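Local coordinates for carbohydrate binding module (Cellvibrio japonicus, PDB 2XHH), which probably binds xylan and related plant polysaccharides in a calcium-dependent manner, as a small beta-sandwich carbohydrate-binding module of family CBM60, at residues S1-V6 with V67-T72; Q14-L19 with V26-L31; G22-Q27 with T42-E47; V61-I66 with I105-V110. All coordinates share one frame; numbering follows the deposited sequence.

Contact 1 (S1-V6 with V67-T72); sequences SNSITV and VVNGQT. With LMR ((2S)-2-hydroxybutanedioic acid), chain B.
The amides of N2 and N69 meet obliquely, their planes 49° apart. ND2 of N69 gives a nearly straight hydrogen bond of 2.9 Å to OD1 of N2; the acceptor lies in the plane of the N69 amide, while the donor is slightly tilted from the plane of the N2 carbonyl. The other end of the N69 amide is gripped twice. S3 N bonds to N69 OD1 at 3.0 Å from 39° above the carbonyl plane, and a water that also bridges S1 O and S3 OG donates to the same OD1 at 2.8 Å. CG of N69 sits beside its own backbone N (chi1 -69°), which folds the amide back against the N-terminal strand.

Main-chain bonds show where this pairing belongs. N69 N reaches S3 O at 2.9 Å, so the side-chain OD1 takes the S3 N that a regular antiparallel ladder would give to a main-chain carbonyl. N69 and G70 form the bend of a type I' turn from V68 to Q71, the two-residue hairpin joining strand 61-68 to strand 71-74. Beyond it the ladder is regular: I4 faces V68 as a non-hydrogen-bonded pair, and T5 with V67 is hydrogen-bonded, T5 N to V67 O at 2.9 Å and V67 N to T5 O at 2.8 Å. CB of T5 packs on CB of V67 at 4.1 Å, while its hydroxyl turns to T39. A second water links S3 OG to G70 N. At the chain terminus, S1 N donates to O4A of a bound malate at 2.7 Å.

Contact 2 (Q14-L19 with V26-L31); sequences QESVSL and VQTWTL
E15 opens the pairing: its carbonyl O accepts L31 N at 2.9 Å, while its buried carboxylate is held by the backbone N of N12 and of D60. Next, S16 pairs with T30 without direct backbone bonds; its OG, anti to the backbone N (chi1 -178°), lies 3.3 Å from T28 CG2 and shares a water with T30 OG1. V17 turns to the opposite face of the sheet and forms both bonds with W29, V17 N to W29 O and W29 N to V17 O, each 2.9 Å. Both its methyls touch L31, V17 CG1 meeting L31 CD1 at 3.7 Å, and CG2 also comes to the edge of the W29 ring near CE3.

These strands, 16-21 and 24-30, make a beta hairpin in which the axes of 16-19 and 26-30 run antiparallel, at 164°, and 24-30 is one of the two outermost strands of its sheet within the chain. S18, on the S16 side, pairs with T28, their hydroxyls hydrogen-bonded OG to OG1 at 3.0 Å. At L19 the ladder bends into a classic beta bulge: L19 N bonds to Q27 O and L19 O accepts V26 N, both at 2.8 Å, so two residues oppose one. CB of L19 approaches W29 CZ3 obliquely at 3.8 Å. Q27 CG lies over one face of the indole, near its rim, and the ring of Y38 from strand 36-42 also meets W29.

Contact 3 (G22-Q27 with T42-E47); sequences GGTTVQ and TSLTGE. With LMR ((2S)-2-hydroxybutanedioic acid), chain B.
G22 and E47 supply the polar link, G22 N donating to E47 O at 2.8 Å from a position tilted 31° out of the carbonyl plane. The same oxygen accepts from a water at 2.9 Å, and that water takes the N-H of G23, giving E47 O two donors. Backbone packing accompanies this bond: the CA atoms of G22 and G46 approach to 3.8 Å, a closeness helped by the absence of a side chain, above all at G46, where a CA hydrogen points at G22. G22 and G23 have positive phi (56° and 92°), consistent with the tight turn of the hairpin between strands 16-21 and 24-30. The partner segment is the loop leading from strand 36-42 into strand 47-52, so the hairpin tip rests on a chain connection at the surface.

Apolar contact centres on L44. Its CD1 ends against T24, 3.6 Å from CB and 3.7 Å from CG2, with the two side chains nearly perpendicular. V26, which has two conformations, may add its CG1 to the same methyl, a doubtful contact.

At the start of the loop, T42 OG1 accepts L44 N at 3.0 Å, an ST turn just before the leucine side chain. E47 OE2 bonds to S106 OG, and its OE1 forms a salt bridge with R49.

Contact 4 (V61-I66 with I105-V110); sequences VQVDYI and ISFGNV
This contact is part of the core between the two facing sheets of a beta sandwich. Strand segments 61-66 and 105-109 run almost in the same direction, 9° apart, but their axes stay 9.1 Å from each other, a spacing that only side chains bridge.

I66 and F107 make the largest share of it. CG2 of I66 stands over the centre of the phenyl ring, 3.8 Å from the centroid and 10° off the ring normal, a CH-pi contact. CG1 of I66, which takes the crowded position between backbone N and carbonyl carbon (chi1 75°), lies over the same face, 3.7 Å from F107 CD1; from there CD1 of I66 presses on F107 CB at 3.4 Å, a tight fit. The far end of the ring meets V63, whose CG1 approaches CZ obliquely at 4.0 Å. V63 also reaches toward I105 tip to tip, CB to CD1 at 3.9 Å. A classic beta bulge at D64 and Y65, both facing R7, turns these two residues outward together, which explains how V63 and I66, three apart, both point inward.

Around this core, strand 47-52 contributes I48 and V50 against I66, and V50 also touches F107. V6 of strand 2-10 packs on I66. From strand 71-74, R73 bonds to the carbonyl oxygens of F107, N109 and V110, tying residues 107-110 to the opposing sheet.

How the contacts relate
From the N terminus, contact 1 closes the longest loop, bringing strand 2-10 to the end of strand 61-68. Contacts 2 and 3 nest inside it. They overlap along the chain, since 26-27 belong to both: contact 2 builds the hairpin of strands 16-21 and 24-30, and contact 3 seats its tip on the loop after strand 36-42. Contact 4 follows these two in series but crosses contact 1, linking segment 61-66 inside that loop to 105-110 beyond it. Where they touch, I4 and V6 pack on L19, V61 packs on V17 and L31, N2 N probably bonds to T42 O, and V110 N to T45 O, so both sheets and their connections are joined.

Contact 1 (S1-V6 with V67-T72)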
loop_
_atom_site.group_PDB
_atom_site.type_symbol
_atom_site.label_atom_id
_atom_site.label_comp_id
_atom_site.label_asym_id
_atom_site.label_seq_id
_atom_site.Cartn_x
_atom_site.Cartn_y
_atom_site.Cartn_z
ATOM N N SER A 1 8.110 -15.908 9.607
ATOM C CA SER A 1 7.108 -15.089 8.925
ATOM C C SER A 1 7.806 -13.954 8.173
ATOM O O SER A 1 8.978 -13.642 8.385
ATOM C CB SER A 1 6.143 -14.482 9.929
ATOM O OG SER A 1 6.847 -13.627 10.800
ATOM N N ASN A 2 7.053 -13.366 7.268
ATOM C CA ASN A 2 7.462 -12.181 6.540
ATOM C C ASN A 2 7.029 -10.923 7.274
ATOM O O ASN A 2 5.886 -10.809 7.702
ATOM C CB ASN A 2 6.819 -12.201 5.159
ATOM C CG ASN A 2 7.163 -13.438 4.399
ATOM O OD1 ASN A 2 8.312 -13.606 4.012
ATOM N ND2 ASN A 2 6.181 -14.333 4.193
ATOM N N SER A 3 7.942 -9.976 7.398
ATOM C CA SER A 3 7.658 -8.692 8.004
ATOM C C SER A 3 7.343 -7.669 6.922
ATOM O O SER A 3 8.072 -7.543 5.922
ATOM C CB SER A 3 8.831 -8.219 8.869
ATOM O OG SER A 3 10.024 -8.048 8.113
ATOM N N ILE A 4 6.252 -6.952 7.127
ATOM C CA ILE A 4 5.841 -5.878 6.216
ATOM C C ILE A 4 5.544 -4.621 7.029
ATOM O O ILE A 4 4.703 -4.630 7.912
ATOM C CB ILE A 4 4.620 -6.255 5.354
ATOM C CG1 ILE A 4 4.902 -7.564 4.583
ATOM C CG2 ILE A 4 4.244 -5.083 4.433
ATOM C CD1 ILE A 4 3.684 -8.183 3.908
ATOM N N THR A 5 6.263 -3.557 6.721
ATOM C CA THR A 5 6.022 -2.242 7.297
ATOM C C THR A 5 5.441 -1.374 6.197
ATOM O O THR A 5 6.004 -1.270 5.121
ATOM C CB THR A 5 7.310 -1.576 7.834
ATOM O OG1 THR A 5 7.881 -2.392 8.871
ATOM C CG2 THR A 5 7.024 -0.136 8.348
ATOM N N VAL A 6 4.317 -0.740 6.500
ATOM C CA VAL A 6 3.692 0.228 5.606
ATOM C C VAL A 6 3.909 1.633 6.192
ATOM O O VAL A 6 3.618 1.861 7.353
ATOM C CB VAL A 6 2.170 -0.024 5.500
ATOM C CG1 VAL A 6 1.532 1.027 4.620
ATOM C CG2 VAL A 6 1.896 -1.407 4.963
ATOM N N VAL A 67 8.179 -1.825 3.487
ATOM C CA VAL A 67 9.432 -2.538 3.698
ATOM C C VAL A 67 9.033 -3.996 3.896
ATOM O O VAL A 67 8.231 -4.305 4.781
ATOM C CB VAL A 67 10.203 -2.027 4.923
ATOM C CG1 VAL A 67 11.576 -2.727 5.022
ATOM C CG2 VAL A 67 10.318 -0.496 4.875
ATOM N N VAL A 68 9.585 -4.865 3.056
ATOM C CA VAL A 68 9.267 -6.290 3.061
ATOM C C VAL A 68 10.565 -7.033 3.380
ATOM O O VAL A 68 11.534 -6.995 2.601
ATOM C CB VAL A 68 8.731 -6.795 1.688
ATOM C CG1 VAL A 68 8.364 -8.270 1.786
ATOM C CG2 VAL A 68 7.553 -5.941 1.205
ATOM N N ASN A 69 10.595 -7.679 4.541
ATOM C CA ASN A 69 11.774 -8.396 4.967
ATOM C C ASN A 69 13.037 -7.544 4.790
ATOM O O ASN A 69 14.023 -7.977 4.184
ATOM C CB ASN A 69 11.879 -9.731 4.209
ATOM C CG ASN A 69 10.792 -10.716 4.607
ATOM O OD1 ASN A 69 10.382 -10.767 5.775
ATOM N ND2 ASN A 69 10.316 -11.492 3.646
ATOM N N GLY A 70 12.965 -6.298 5.250
ATOM C CA GLY A 70 14.133 -5.404 5.261
ATOM C C GLY A 70 14.369 -4.589 3.992
ATOM O O GLY A 70 15.238 -3.718 3.968
ATOM N N GLN A 71 13.594 -4.863 2.947
ATOM C CA GLN A 71 13.766 -4.248 1.636
ATOM C C GLN A 71 12.662 -3.223 1.361
ATOM O O GLN A 71 11.485 -3.537 1.419
ATOM C CB GLN A 71 13.684 -5.321 0.573
ATOM C CG GLN A 71 14.781 -6.359 0.674
ATOM C CD GLN A 71 14.443 -7.564 -0.133
ATOM O OE1 GLN A 71 14.432 -7.507 -1.341
ATOM N NE2 GLN A 71 14.088 -8.646 0.532
ATOM N N THR A 72 13.064 -1.992 1.049
ATOM C CA THR A 72 12.116 -0.920 0.797
ATOM C C THR A 72 11.634 -0.975 -0.637
ATOM O O THR A 72 12.427 -1.125 -1.567
ATOM C CB THR A 72 12.756 0.466 1.078
ATOM O OG1 THR A 72 13.190 0.515 2.447
ATOM C CG2 THR A 72 11.787 1.592 0.822
HETATM C C1 LMR B . 5.006 -21.175 12.745
HETATM O O1A LMR B . 4.099 -20.634 13.416
HETATM O O1B LMR B . 5.105 -22.417 12.677
HETATM C C2 LMR B . 5.960 -20.327 11.974
HETATM O O2 LMR B . 7.070 -21.092 11.532
HETATM C C3 LMR B . 5.150 -19.773 10.810
HETATM C C4 LMR B . 5.984 -18.789 10.047
HETATM O O4A LMR B . 6.540 -17.848 10.656
HETATM O O4B LMR B . 6.126 -18.931 8.814
HETATM O O HOH W 1 10.809 -11.093 8.533
HETATM O O HOH W 2 10.935 -5.656 7.067
#

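Contact 2 (Q14-L19 with V26-L31)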
loop_
_atom_site.group_PDB
_atom_site.type_symbol
_atom_site.label_atom_id
_atom_site.label_comp_id
_atom_site.label_asym_id
_atom_site.label_seq_id
_atom_site.Cartn_x
_atom_site.Cartn_y
_atom_site.Cartn_z
ATOM N N GLN A 14 -9.086 10.203 9.289
ATOM C CA GLN A 14 -10.215 9.277 9.336
ATOM C C GLN A 14 -9.960 8.050 8.445
ATOM O O GLN A 14 -10.716 7.086 8.482
ATOM C CB GLN A 14 -11.510 9.986 8.863
ATOM C CG GLN A 14 -11.856 11.300 9.580
ATOM C CD GLN A 14 -13.113 12.018 9.026
ATOM O OE1 GLN A 14 -13.519 11.866 7.855
ATOM N NE2 GLN A 14 -13.709 12.825 9.872
ATOM N N GLU A 15 -8.884 8.082 7.663
ATOM C CA GLU A 15 -8.647 7.085 6.638
ATOM C C GLU A 15 -8.270 5.728 7.217
ATOM O O GLU A 15 -7.484 5.640 8.160
ATOM C CB GLU A 15 -7.528 7.536 5.682
ATOM C CG GLU A 15 -7.874 8.800 4.898
ATOM C CD GLU A 15 -7.564 10.112 5.605
ATOM O OE1 GLU A 15 -7.153 10.112 6.796
ATOM O OE2 GLU A 15 -7.726 11.157 4.937
ATOM N N SER A 16 -8.826 4.680 6.618
ATOM C CA SER A 16 -8.502 3.321 6.983
ATOM C C SER A 16 -7.782 2.650 5.825
ATOM O O SER A 16 -8.248 2.721 4.679
ATOM C CB SER A 16 -9.767 2.534 7.305
ATOM O OG SER A 16 -9.440 1.205 7.703
ATOM N N VAL A 17 -6.657 1.992 6.128
ATOM C CA VAL A 17 -5.968 1.171 5.132
ATOM C C VAL A 17 -5.849 -0.249 5.619
ATOM O O VAL A 17 -5.728 -0.500 6.818
ATOM C CB VAL A 17 -4.571 1.713 4.707
ATOM C CG1 VAL A 17 -4.686 3.114 4.066
ATOM C CG2 VAL A 17 -3.627 1.717 5.851
ATOM N N SER A 18 -5.915 -1.172 4.662
ATOM C CA SER A 18 -5.700 -2.581 4.904
ATOM C C SER A 18 -4.480 -3.074 4.134
ATOM O O SER A 18 -4.297 -2.788 2.944
ATOM C CB SER A 18 -6.908 -3.405 4.460
ATOM O OG SER A 18 -8.059 -3.078 5.195
ATOM N N LEU A 19 -3.672 -3.852 4.843
ATOM C CA LEU A 19 -2.586 -4.622 4.245
ATOM C C LEU A 19 -3.163 -5.963 3.842
ATOM O O LEU A 19 -3.673 -6.728 4.686
ATOM C CB LEU A 19 -1.420 -4.805 5.223
ATOM C CG LEU A 19 -0.270 -5.705 4.783
ATOM C CD1 LEU A 19 0.456 -5.110 3.575
ATOM C CD2 LEU A 19 0.689 -5.993 5.953
ATOM N N VAL A 26 -4.515 -8.970 6.200
ATOM C CA VAL A 26 -3.751 -9.425 7.352
ATOM C C VAL A 26 -3.797 -8.412 8.498
ATOM O O VAL A 26 -3.712 -8.802 9.663
ATOM C CB VAL A 26 -2.288 -9.789 6.998
ATOM C CG1 VAL A 26 -2.230 -10.889 5.945
ATOM C CG2 VAL A 26 -1.547 -8.601 6.550
ATOM N N GLN A 27 -3.984 -7.141 8.179
ATOM C CA GLN A 27 -4.090 -6.090 9.196
ATOM C C GLN A 27 -4.764 -4.869 8.597
ATOM O O GLN A 27 -4.640 -4.611 7.397
ATOM C CB GLN A 27 -2.695 -5.721 9.716
ATOM C CG GLN A 27 -2.642 -4.755 10.867
ATOM C CD GLN A 27 -3.333 -5.276 12.080
ATOM O OE1 GLN A 27 -4.446 -4.862 12.397
ATOM N NE2 GLN A 27 -2.698 -6.205 12.761
ATOM N N THR A 28 -5.458 -4.133 9.466
ATOM C CA THR A 28 -6.114 -2.864 9.146
ATOM C C THR A 28 -5.737 -1.816 10.183
ATOM O O THR A 28 -5.704 -2.101 11.383
ATOM C CB THR A 28 -7.652 -3.026 9.083
ATOM O OG1 THR A 28 -7.995 -4.017 8.092
ATOM C CG2 THR A 28 -8.338 -1.697 8.763
ATOM N N TRP A 29 -5.475 -0.601 9.707
ATOM C CA TRP A 29 -5.102 0.543 10.548
ATOM C C TRP A 29 -5.875 1.792 10.155
ATOM O O TRP A 29 -6.104 2.053 8.976
ATOM C CB TRP A 29 -3.625 0.889 10.399
ATOM C CG TRP A 29 -2.657 -0.196 10.728
ATOM C CD1 TRP A 29 -2.244 -0.583 11.969
ATOM C CD2 TRP A 29 -1.931 -0.995 9.795
ATOM N NE1 TRP A 29 -1.319 -1.590 11.865
ATOM C CE2 TRP A 29 -1.106 -1.861 10.539
ATOM C CE3 TRP A 29 -1.900 -1.072 8.394
ATOM C CZ2 TRP A 29 -0.261 -2.788 9.930
ATOM C CZ3 TRP A 29 -1.071 -1.993 7.801
ATOM C CH2 TRP A 29 -0.257 -2.834 8.565
ATOM N N THR A 30 -6.240 2.579 11.158
ATOM C CA THR A 30 -6.676 3.957 10.935
ATOM C C THR A 30 -5.429 4.827 10.996
ATOM O O THR A 30 -4.632 4.741 11.946
ATOM C CB THR A 30 -7.727 4.435 11.963
ATOM O OG1 THR A 30 -8.915 3.633 11.865
ATOM C CG2 THR A 30 -8.076 5.910 11.726
ATOM N N LEU A 31 -5.254 5.650 9.971
ATOM C CA LEU A 31 -4.061 6.457 9.828
ATOM C C LEU A 31 -4.198 7.748 10.610
ATOM O O LEU A 31 -5.284 8.124 11.039
ATOM C CB LEU A 31 -3.816 6.777 8.350
ATOM C CG LEU A 31 -3.569 5.573 7.447
ATOM C CD1 LEU A 31 -3.329 6.014 6.017
ATOM C CD2 LEU A 31 -2.390 4.738 7.949
HETATM O O HOH W 3 -11.041 4.456 10.482
HETATM O O HOH W 4 -9.338 1.379 10.419
#

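Contact 3 (G22-Q27 with T42-E47)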
loop_
_atom_site.group_PDB
_atom_site.type_symbol
_atom_site.label_atom_id
_atom_site.label_comp_id
_atom_site.label_asym_id
_atom_site.label_seq_id
_atom_site.Cartn_x
_atom_site.Cartn_y
_atom_site.Cartn_z
ATOM N N GLY A 22 -1.934 -11.705 -0.974
ATOM C CA GLY A 22 -2.599 -12.753 -1.744
ATOM C C GLY A 22 -4.106 -12.741 -1.578
ATOM O O GLY A 22 -4.750 -13.800 -1.597
ATOM N N GLY A 23 -4.669 -11.549 -1.387
ATOM C CA GLY A 23 -6.116 -11.381 -1.265
ATOM C C GLY A 23 -6.650 -11.434 0.154
ATOM O O GLY A 23 -7.845 -11.204 0.379
ATOM N N THR A 24 -5.773 -11.753 1.102
ATOM C CA THR A 24 -6.144 -11.881 2.511
ATOM C C THR A 24 -5.792 -10.609 3.264
ATOM O O THR A 24 -4.666 -10.164 3.227
ATOM C CB THR A 24 -5.387 -13.043 3.145
ATOM O OG1 THR A 24 -5.731 -14.242 2.442
ATOM C CG2 THR A 24 -5.729 -13.197 4.644
ATOM N N THR A 25 -6.751 -10.036 3.974
ATOM C CA THR A 25 -6.460 -8.867 4.784
ATOM C C THR A 25 -5.787 -9.327 6.048
ATOM O O THR A 25 -6.408 -10.000 6.874
ATOM C CB THR A 25 -7.730 -8.092 5.134
ATOM O OG1 THR A 25 -8.365 -7.679 3.920
ATOM C CG2 THR A 25 -7.390 -6.874 6.002
ATOM N N VAL A 26 -4.515 -8.970 6.200
ATOM C CA VAL A 26 -3.751 -9.425 7.352
ATOM C C VAL A 26 -3.797 -8.412 8.498
ATOM O O VAL A 26 -3.712 -8.802 9.663
ATOM C CB VAL A 26 -2.288 -9.789 6.998
ATOM C CG1 VAL A 26 -2.230 -10.889 5.945
ATOM C CG2 VAL A 26 -1.547 -8.601 6.550
ATOM N N GLN A 27 -3.984 -7.141 8.179
ATOM C CA GLN A 27 -4.090 -6.090 9.196
ATOM C C GLN A 27 -4.764 -4.869 8.597
ATOM O O GLN A 27 -4.640 -4.611 7.397
ATOM C CB GLN A 27 -2.695 -5.721 9.716
ATOM C CG GLN A 27 -2.642 -4.755 10.867
ATOM C CD GLN A 27 -3.333 -5.276 12.080
ATOM O OE1 GLN A 27 -4.446 -4.862 12.397
ATOM N NE2 GLN A 27 -2.698 -6.205 12.761
ATOM N N THR A 42 3.300 -11.921 8.469
ATOM C CA THR A 42 2.471 -12.958 7.908
ATOM C C THR A 42 3.323 -14.023 7.215
ATOM O O THR A 42 4.372 -13.719 6.650
ATOM C CB THR A 42 1.470 -12.389 6.867
ATOM O OG1 THR A 42 0.655 -13.456 6.369
ATOM C CG2 THR A 42 2.195 -11.685 5.691
ATOM N N SER A 43 2.838 -15.266 7.284
ATOM C CA SER A 43 3.419 -16.392 6.556
ATOM C C SER A 43 2.973 -16.428 5.099
ATOM O O SER A 43 3.559 -17.163 4.271
ATOM C CB SER A 43 3.021 -17.699 7.228
ATOM O OG SER A 43 3.395 -17.670 8.586
ATOM N N LEU A 44 1.938 -15.650 4.780
ATOM C CA LEU A 44 1.438 -15.567 3.406
ATOM C C LEU A 44 2.458 -14.903 2.495
ATOM O O LEU A 44 3.227 -14.077 2.953
ATOM C CB LEU A 44 0.128 -14.808 3.373
ATOM C CG LEU A 44 -1.046 -15.435 4.151
ATOM C CD1 LEU A 44 -2.271 -14.485 4.186
ATOM C CD2 LEU A 44 -1.396 -16.824 3.579
ATOM N N THR A 45 2.518 -15.320 1.226
ATOM C CA THR A 45 3.543 -14.777 0.318
ATOM C C THR A 45 3.002 -14.189 -0.977
ATOM O O THR A 45 3.788 -13.809 -1.889
ATOM C CB THR A 45 4.621 -15.805 -0.063
ATOM O OG1 THR A 45 3.993 -16.958 -0.630
ATOM C CG2 THR A 45 5.497 -16.169 1.145
ATOM N N GLY A 46 1.694 -14.087 -1.077
ATOM C CA GLY A 46 1.088 -13.517 -2.278
ATOM C C GLY A 46 1.331 -12.035 -2.536
ATOM O O GLY A 46 2.096 -11.352 -1.840
ATOM N N GLU A 47 0.651 -11.541 -3.570
ATOM C CA GLU A 47 0.688 -10.127 -3.905
ATOM C C GLU A 47 0.341 -9.241 -2.708
ATOM O O GLU A 47 -0.689 -9.429 -2.062
ATOM C CB GLU A 47 -0.320 -9.841 -5.010
ATOM C CG GLU A 47 -0.378 -8.388 -5.424
ATOM C CD GLU A 47 -1.553 -8.040 -6.313
ATOM O OE1 GLU A 47 -2.523 -8.838 -6.447
ATOM O OE2 GLU A 47 -1.502 -6.934 -6.880
HETATM C C1 LMR B . 5.006 -21.175 12.745
HETATM O O1A LMR B . 4.099 -20.634 13.416
HETATM O O1B LMR B . 5.105 -22.417 12.677
HETATM C C2 LMR B . 5.960 -20.327 11.974
HETATM O O2 LMR B . 7.070 -21.092 11.532
HETATM C C3 LMR B . 5.150 -19.773 10.810
HETATM C C4 LMR B . 5.984 -18.789 10.047
HETATM O O4A LMR B . 6.540 -17.848 10.656
HETATM O O4B LMR B . 6.126 -18.931 8.814
HETATM O O HOH W 5 -3.518 -9.095 -2.173
#

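Contact 4 (V61-I66 with I105-V110)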
loop_
_atom_site.group_PDB
_atom_site.type_symbol
_atom_site.label_atom_id
_atom_site.label_comp_id
_atom_site.label_asym_id
_atom_site.label_seq_id
_atom_site.Cartn_x
_atom_site.Cartn_y
_atom_site.Cartn_z
ATOM N N VAL A 61 -5.363 9.105 0.995
ATOM C CA VAL A 61 -4.205 8.407 1.559
ATOM C C VAL A 61 -2.960 8.649 0.710
ATOM O O VAL A 61 -3.010 8.604 -0.519
ATOM C CB VAL A 61 -4.481 6.879 1.711
ATOM C CG1 VAL A 61 -3.208 6.107 2.105
ATOM C CG2 VAL A 61 -5.617 6.628 2.728
ATOM N N GLN A 62 -1.847 8.884 1.390
ATOM C CA GLN A 62 -0.553 8.976 0.752
ATOM C C GLN A 62 0.347 7.917 1.364
ATOM O O GLN A 62 0.573 7.891 2.583
ATOM C CB GLN A 62 0.080 10.356 0.929
ATOM C CG GLN A 62 1.354 10.563 0.093
ATOM C CD GLN A 62 2.019 11.900 0.348
ATOM O OE1 GLN A 62 1.810 12.517 1.389
ATOM N NE2 GLN A 62 2.831 12.360 -0.609
ATOM N N VAL A 63 0.854 7.046 0.507
ATOM C CA VAL A 63 1.757 5.961 0.924
ATOM C C VAL A 63 3.165 6.276 0.449
ATOM O O VAL A 63 3.398 6.522 -0.728
ATOM C CB VAL A 63 1.317 4.594 0.329
ATOM C CG1 VAL A 63 2.217 3.467 0.818
ATOM C CG2 VAL A 63 -0.196 4.337 0.588
ATOM N N ASP A 64 4.106 6.273 1.392
ATOM C CA ASP A 64 5.495 6.525 1.067
ATOM C C ASP A 64 6.127 5.274 0.441
ATOM O O ASP A 64 6.692 5.309 -0.656
ATOM C CB ASP A 64 6.249 6.943 2.319
ATOM C CG ASP A 64 7.471 7.749 2.024
ATOM O OD1 ASP A 64 7.897 7.775 0.837
ATOM O OD2 ASP A 64 7.999 8.334 2.995
ATOM N N TYR A 65 6.017 4.176 1.174
ATOM C CA TYR A 65 6.664 2.942 0.819
ATOM C C TYR A 65 6.205 1.823 1.729
ATOM O O TYR A 65 5.545 2.061 2.739
ATOM C CB TYR A 65 8.189 3.089 0.875
ATOM C CG TYR A 65 8.805 3.496 2.203
ATOM C CD1 TYR A 65 8.855 2.623 3.279
ATOM C CD2 TYR A 65 9.404 4.737 2.349
ATOM C CE1 TYR A 65 9.447 2.991 4.466
ATOM C CE2 TYR A 65 10.016 5.125 3.546
ATOM C CZ TYR A 65 10.035 4.245 4.603
ATOM O OH TYR A 65 10.642 4.594 5.793
ATOM N N ILE A 66 6.572 0.607 1.357
ATOM C CA ILE A 66 6.552 -0.503 2.297
ATOM C C ILE A 66 7.954 -1.093 2.402
ATOM O O ILE A 66 8.816 -0.869 1.553
ATOM C CB ILE A 66 5.510 -1.593 1.940
ATOM C CG1 ILE A 66 5.974 -2.461 0.763
ATOM C CG2 ILE A 66 4.119 -0.938 1.663
ATOM C CD1 ILE A 66 5.064 -3.710 0.487
ATOM N N ILE A 105 -2.469 0.329 -3.937
ATOM C CA ILE A 105 -1.187 0.245 -4.590
ATOM C C ILE A 105 -0.730 -1.184 -4.378
ATOM O O ILE A 105 -0.733 -1.712 -3.247
ATOM C CB ILE A 105 -0.137 1.236 -4.010
ATOM C CG1 ILE A 105 -0.687 2.666 -4.064
ATOM C CG2 ILE A 105 1.185 1.076 -4.742
ATOM C CD1 ILE A 105 0.149 3.734 -3.345
ATOM N N SER A 106 -0.337 -1.821 -5.464
ATOM C CA SER A 106 0.271 -3.147 -5.392
ATOM C C SER A 106 1.779 -3.036 -5.374
ATOM O O SER A 106 2.373 -2.327 -6.184
ATOM C CB SER A 106 -0.149 -4.046 -6.550
ATOM O OG SER A 106 0.491 -5.307 -6.436
ATOM N N PHE A 107 2.386 -3.751 -4.434
ATOM C CA PHE A 107 3.835 -3.744 -4.254
ATOM C C PHE A 107 4.492 -5.039 -4.699
ATOM O O PHE A 107 5.691 -5.236 -4.459
ATOM C CB PHE A 107 4.174 -3.452 -2.792
ATOM C CG PHE A 107 3.895 -2.038 -2.398
ATOM C CD1 PHE A 107 4.894 -1.067 -2.444
ATOM C CD2 PHE A 107 2.618 -1.666 -2.017
ATOM C CE1 PHE A 107 4.612 0.242 -2.084
ATOM C CE2 PHE A 107 2.334 -0.363 -1.663
ATOM C CZ PHE A 107 3.330 0.593 -1.694
ATOM N N GLY A 108 3.729 -5.901 -5.365
ATOM C CA GLY A 108 4.254 -7.155 -5.814
ATOM C C GLY A 108 4.174 -8.241 -4.764
ATOM O O GLY A 108 3.857 -7.991 -3.599
ATOM N N ASN A 109 4.475 -9.451 -5.214
ATOM C CA ASN A 109 4.536 -10.616 -4.354
ATOM C C ASN A 109 5.563 -10.410 -3.244
ATOM O O ASN A 109 6.547 -9.675 -3.397
ATOM C CB ASN A 109 4.889 -11.894 -5.148
ATOM C CG ASN A 109 3.777 -12.347 -6.102
ATOM O OD1 ASN A 109 3.236 -11.549 -6.836
ATOM N ND2 ASN A 109 3.478 -13.635 -6.120
ATOM N N VAL A 110 5.365 -11.122 -2.147
ATOM C CA VAL A 110 6.317 -11.049 -1.031
ATOM C C VAL A 110 7.706 -11.474 -1.498
ATOM O O VAL A 110 8.700 -10.800 -1.207
ATOM C CB VAL A 110 5.864 -11.872 0.192
ATOM C CG1 VAL A 110 6.970 -11.914 1.261
ATOM C CG2 VAL A 110 4.565 -11.338 0.775
#